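Local coordinates for penicillin-binding protein 2 (Pbp2) (Helicobacter pylori, PDB 5LP5) that probably cross-links peptidoglycan strands as a penicillin-sensitive transpeptidase of the cell inner membrane and works in a cell-shape complex with MreC, at residues 498-512 against 569-583. Numbering follows the deposited sequence.
Sequences TAYHSTRGSKITLAC and SKLGGLLVKMSNKLY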
# COMPACT_ATOMS: atom_id res chain seq x y z
N THR A 498 24.66 -44.30 -2.26
CA THR A 498 25.00 -43.38 -3.35
C THR A 498 25.33 -41.98 -2.82
O THR A 498 26.22 -41.32 -3.32
CB THR A 498 23.89 -43.29 -4.42
OG1 THR A 498 24.19 -42.22 -5.34
CG2 THR A 498 22.53 -43.04 -3.81
N ALA A 499 24.62 -41.57 -1.78
CA ALA A 499 24.74 -40.21 -1.25
C ALA A 499 25.50 -40.16 0.07
O ALA A 499 25.08 -39.48 1.01
CB ALA A 499 23.34 -39.63 -1.06
N TYR A 500 26.62 -40.87 0.17
CA TYR A 500 27.39 -40.88 1.41
C TYR A 500 28.52 -39.86 1.41
O TYR A 500 28.68 -39.09 2.36
CB TYR A 500 27.95 -42.27 1.69
CG TYR A 500 28.83 -42.32 2.91
CD1 TYR A 500 28.27 -42.42 4.19
CD2 TYR A 500 30.21 -42.27 2.79
CE1 TYR A 500 29.07 -42.47 5.32
CE2 TYR A 500 31.02 -42.33 3.92
CZ TYR A 500 30.44 -42.43 5.19
OH TYR A 500 31.23 -42.47 6.33
N HIS A 501 29.31 -39.86 0.34
CA HIS A 501 30.46 -38.96 0.21
C HIS A 501 30.04 -37.49 0.16
O HIS A 501 30.84 -36.60 0.44
CB HIS A 501 31.34 -39.35 -1.00
CG HIS A 501 30.94 -38.72 -2.30
ND1 HIS A 501 29.80 -39.09 -3.00
CD2 HIS A 501 31.53 -37.75 -3.04
CE1 HIS A 501 29.71 -38.36 -4.10
NE2 HIS A 501 30.75 -37.55 -4.15
N SER A 502 28.77 -37.24 -0.18
CA SER A 502 28.27 -35.89 -0.39
C SER A 502 27.47 -35.31 0.79
O SER A 502 27.53 -34.10 1.00
CB SER A 502 27.44 -35.81 -1.67
OG SER A 502 26.60 -36.94 -1.82
N THR A 503 26.76 -36.15 1.55
CA THR A 503 25.88 -35.64 2.63
C THR A 503 26.49 -35.72 4.01
O THR A 503 25.78 -35.92 4.99
CB THR A 503 24.54 -36.40 2.71
OG1 THR A 503 24.76 -37.75 3.16
CG2 THR A 503 23.84 -36.37 1.36
N ARG A 504 27.79 -35.56 4.10
CA ARG A 504 28.41 -35.57 5.39
C ARG A 504 28.65 -34.11 5.74
O ARG A 504 28.64 -33.24 4.85
CB ARG A 504 29.66 -36.44 5.36
CG ARG A 504 29.31 -37.93 5.38
CD ARG A 504 30.56 -38.76 5.47
NE ARG A 504 31.43 -38.59 4.30
CZ ARG A 504 32.71 -39.00 4.21
NH1 ARG A 504 33.32 -39.59 5.25
NH2 ARG A 504 33.40 -38.80 3.08
N GLY A 505 28.79 -33.83 7.03
CA GLY A 505 28.80 -32.46 7.55
C GLY A 505 27.39 -31.98 7.91
O GLY A 505 27.10 -30.79 7.82
N SER A 506 26.53 -32.91 8.32
CA SER A 506 25.14 -32.62 8.66
C SER A 506 24.93 -32.75 10.16
O SER A 506 25.27 -33.78 10.74
CB SER A 506 24.17 -33.57 7.95
OG SER A 506 22.85 -33.41 8.45
N LYS A 507 24.35 -31.73 10.77
CA LYS A 507 24.16 -31.71 12.23
C LYS A 507 23.04 -32.64 12.73
O LYS A 507 22.92 -32.90 13.92
CB LYS A 507 23.94 -30.26 12.68
CG LYS A 507 25.25 -29.49 12.72
CD LYS A 507 25.13 -27.98 12.57
CE LYS A 507 26.50 -27.33 12.44
NZ LYS A 507 27.48 -27.77 13.47
N ILE A 508 22.25 -33.17 11.81
CA ILE A 508 21.15 -34.07 12.14
C ILE A 508 21.26 -35.31 11.26
O ILE A 508 21.95 -35.29 10.22
CB ILE A 508 19.79 -33.40 11.83
CG1 ILE A 508 19.64 -32.06 12.56
CG2 ILE A 508 18.61 -34.30 12.19
CD1 ILE A 508 19.54 -32.20 14.06
N THR A 509 20.56 -36.37 11.66
CA THR A 509 20.47 -37.57 10.84
C THR A 509 19.47 -37.42 9.71
O THR A 509 18.32 -37.05 9.94
CB THR A 509 20.11 -38.80 11.67
OG1 THR A 509 20.96 -38.86 12.82
CG2 THR A 509 20.33 -40.05 10.86
N LEU A 510 19.94 -37.75 8.51
CA LEU A 510 19.19 -37.60 7.28
C LEU A 510 18.82 -38.96 6.68
O LEU A 510 19.49 -39.96 6.91
CB LEU A 510 20.03 -36.82 6.27
CG LEU A 510 20.20 -35.32 6.49
CD1 LEU A 510 21.32 -34.72 5.66
CD2 LEU A 510 18.91 -34.60 6.16
N ALA A 511 17.75 -38.95 5.89
CA ALA A 511 17.31 -40.10 5.10
C ALA A 511 16.87 -39.57 3.72
O ALA A 511 16.03 -38.69 3.64
CB ALA A 511 16.16 -40.79 5.80
N CYS A 512 17.43 -40.12 2.65
CA CYS A 512 17.27 -39.56 1.30
C CYS A 512 17.05 -40.63 0.21
O CYS A 512 17.05 -41.83 0.47
CB CYS A 512 18.53 -38.72 0.94
SG CYS A 512 20.10 -39.63 1.15
N SER A 569 23.44 -37.52 -6.79
CA SER A 569 24.36 -37.53 -5.66
C SER A 569 25.09 -36.20 -5.52
O SER A 569 25.40 -35.77 -4.42
CB SER A 569 25.37 -38.66 -5.85
OG SER A 569 26.20 -38.81 -4.71
N LYS A 570 25.33 -35.53 -6.65
CA LYS A 570 25.99 -34.22 -6.70
C LYS A 570 25.22 -33.12 -5.94
O LYS A 570 25.71 -32.02 -5.79
CB LYS A 570 26.14 -33.85 -8.19
CG LYS A 570 27.39 -33.07 -8.60
CD LYS A 570 27.91 -33.54 -9.97
CE LYS A 570 28.06 -32.41 -11.01
NZ LYS A 570 28.86 -31.25 -10.53
N LEU A 571 24.02 -33.43 -5.46
CA LEU A 571 23.18 -32.47 -4.78
C LEU A 571 23.12 -32.64 -3.26
O LEU A 571 22.33 -31.96 -2.58
CB LEU A 571 21.75 -32.58 -5.31
CG LEU A 571 21.53 -32.27 -6.78
CD1 LEU A 571 20.03 -32.29 -7.04
CD2 LEU A 571 22.14 -30.92 -7.13
N GLY A 572 23.92 -33.56 -2.73
CA GLY A 572 23.99 -33.75 -1.29
C GLY A 572 24.54 -32.55 -0.55
O GLY A 572 24.19 -32.32 0.60
N GLY A 573 25.41 -31.77 -1.20
CA GLY A 573 26.02 -30.60 -0.58
C GLY A 573 25.02 -29.48 -0.34
O GLY A 573 25.21 -28.63 0.54
N LEU A 574 23.94 -29.50 -1.13
CA LEU A 574 22.87 -28.51 -1.03
C LEU A 574 21.84 -28.94 0.01
O LEU A 574 21.35 -28.10 0.77
CB LEU A 574 22.17 -28.30 -2.38
CG LEU A 574 23.00 -27.81 -3.58
CD1 LEU A 574 22.09 -27.66 -4.80
CD2 LEU A 574 23.76 -26.51 -3.33
N LEU A 575 21.52 -30.23 0.05
CA LEU A 575 20.63 -30.77 1.07
C LEU A 575 21.11 -30.50 2.52
O LEU A 575 20.31 -30.07 3.37
CB LEU A 575 20.47 -32.28 0.87
CG LEU A 575 19.58 -33.04 1.86
CD1 LEU A 575 18.21 -32.39 2.03
CD2 LEU A 575 19.42 -34.49 1.41
N VAL A 576 22.39 -30.76 2.79
CA VAL A 576 22.94 -30.52 4.12
C VAL A 576 22.79 -29.07 4.52
O VAL A 576 22.37 -28.76 5.63
CB VAL A 576 24.44 -30.93 4.28
CG1 VAL A 576 24.57 -32.45 4.23
CG2 VAL A 576 25.34 -30.27 3.23
N LYS A 577 23.12 -28.18 3.59
CA LYS A 577 23.14 -26.77 3.90
C LYS A 577 21.77 -26.26 4.33
O LYS A 577 21.69 -25.43 5.24
CB LYS A 577 23.68 -25.98 2.72
CG LYS A 577 25.18 -26.19 2.63
CD LYS A 577 25.82 -25.50 1.45
CE LYS A 577 27.27 -25.93 1.35
NZ LYS A 577 27.90 -25.16 0.26
N MET A 578 20.71 -26.77 3.69
CA MET A 578 19.34 -26.44 4.08
C MET A 578 18.96 -27.09 5.41
O MET A 578 18.37 -26.43 6.28
CB MET A 578 18.36 -26.84 2.99
CG MET A 578 16.93 -26.43 3.23
SD MET A 578 16.75 -24.66 3.47
CE MET A 578 16.62 -24.13 1.76
N SER A 579 19.29 -28.37 5.59
CA SER A 579 18.97 -29.09 6.84
C SER A 579 19.70 -28.51 8.08
O SER A 579 19.18 -28.57 9.20
CB SER A 579 19.27 -30.59 6.71
OG SER A 579 20.67 -30.82 6.74
N ASN A 580 20.89 -27.96 7.84
CA ASN A 580 21.67 -27.24 8.85
C ASN A 580 21.07 -25.88 9.21
O ASN A 580 21.08 -25.47 10.37
CB ASN A 580 23.11 -27.03 8.37
CG ASN A 580 23.98 -28.26 8.55
OD1 ASN A 580 23.55 -29.28 9.10
ND2 ASN A 580 25.21 -28.16 8.09
N LYS A 581 20.58 -25.16 8.20
CA LYS A 581 19.89 -23.89 8.41
C LYS A 581 18.64 -24.06 9.29
O LYS A 581 18.32 -23.20 10.10
CB LYS A 581 19.53 -23.27 7.05
CG LYS A 581 18.85 -21.90 7.08
CD LYS A 581 19.68 -20.82 7.74
CE LYS A 581 20.94 -20.50 6.97
NZ LYS A 581 21.65 -19.38 7.67
N LEU A 582 17.92 -25.18 9.14
CA LEU A 582 16.76 -25.49 10.00
C LEU A 582 17.20 -25.82 11.44
O LEU A 582 16.44 -25.62 12.39
CB LEU A 582 15.98 -26.67 9.43
CG LEU A 582 15.31 -26.48 8.05
CD1 LEU A 582 14.90 -27.81 7.44
CD2 LEU A 582 14.09 -25.58 8.13
N TYR A 583 18.41 -26.34 11.57
CA TYR A 583 19.02 -26.65 12.85
C TYR A 583 19.46 -25.36 13.51
O TYR A 583 19.08 -25.06 14.64
CB TYR A 583 20.26 -27.54 12.60
CG TYR A 583 20.98 -28.05 13.83
CD1 TYR A 583 20.43 -29.05 14.61
CD2 TYR A 583 22.23 -27.55 14.19
CE1 TYR A 583 21.09 -29.52 15.73
CE2 TYR A 583 22.90 -28.02 15.30
CZ TYR A 583 22.32 -29.00 16.07
OH TYR A 583 22.98 -29.49 17.16
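Asn580 grips the loop of residues 498-512 from the C-terminal helix 572-584 of the transpeptidase domain, a penicillin-binding fold of the serine beta-lactamase type. There this helix packs on the antiparallel sheet, and the loop runs beside it before entering strand 511-517 at one edge of that sheet. The Asn580 side chain leaves the helix with CG anti to the carbonyl carbon (chi1 -80°), which brings its amide up to the loop backbone at Gly505 to Lys507. From CB the chain turns toward the loop: CG comes 4.1 Å from Gly505 O, and the two branches then divide the work. ND2 gives a hydrogen to Gly505 O at 3.2 Å; the donor lies in the carbonyl plane of Gly505, and the acceptor close to the amide plane of Asn580. OD1 takes one from Lys507 N over 3.1 Å, nearly straight at 175°, and also lies beside Ser506 CA. The two bonds together set which way round the amide lies.

One turn on, Tyr583 presents one ring face to Lys507, whose CB sits 3.7 Å from the ring centroid in a CH-pi contact; the two side chains cross at about a right angle. Ile508 CD1 meets the same ring obliquely at CD1. Deeper, Val576 CG1 packs against Thr503, Ser506 and Leu510, while Leu575 CD2 approaches CB of Cys512, itself in a disulfide with Cys492. Where the helix begins, Thr503 CG2 lies 3.7 Å from Gly572 CA, the methyl packing on the helix backbone at a residue without a side chain. Thr503 OG1 bonds back to Ala499 O, four residues earlier in the loop. At the preceding 3-10 turn, Ser569 OG donates to Thr498 O at 2.9 Å from above the carbonyl plane, 42° out of it.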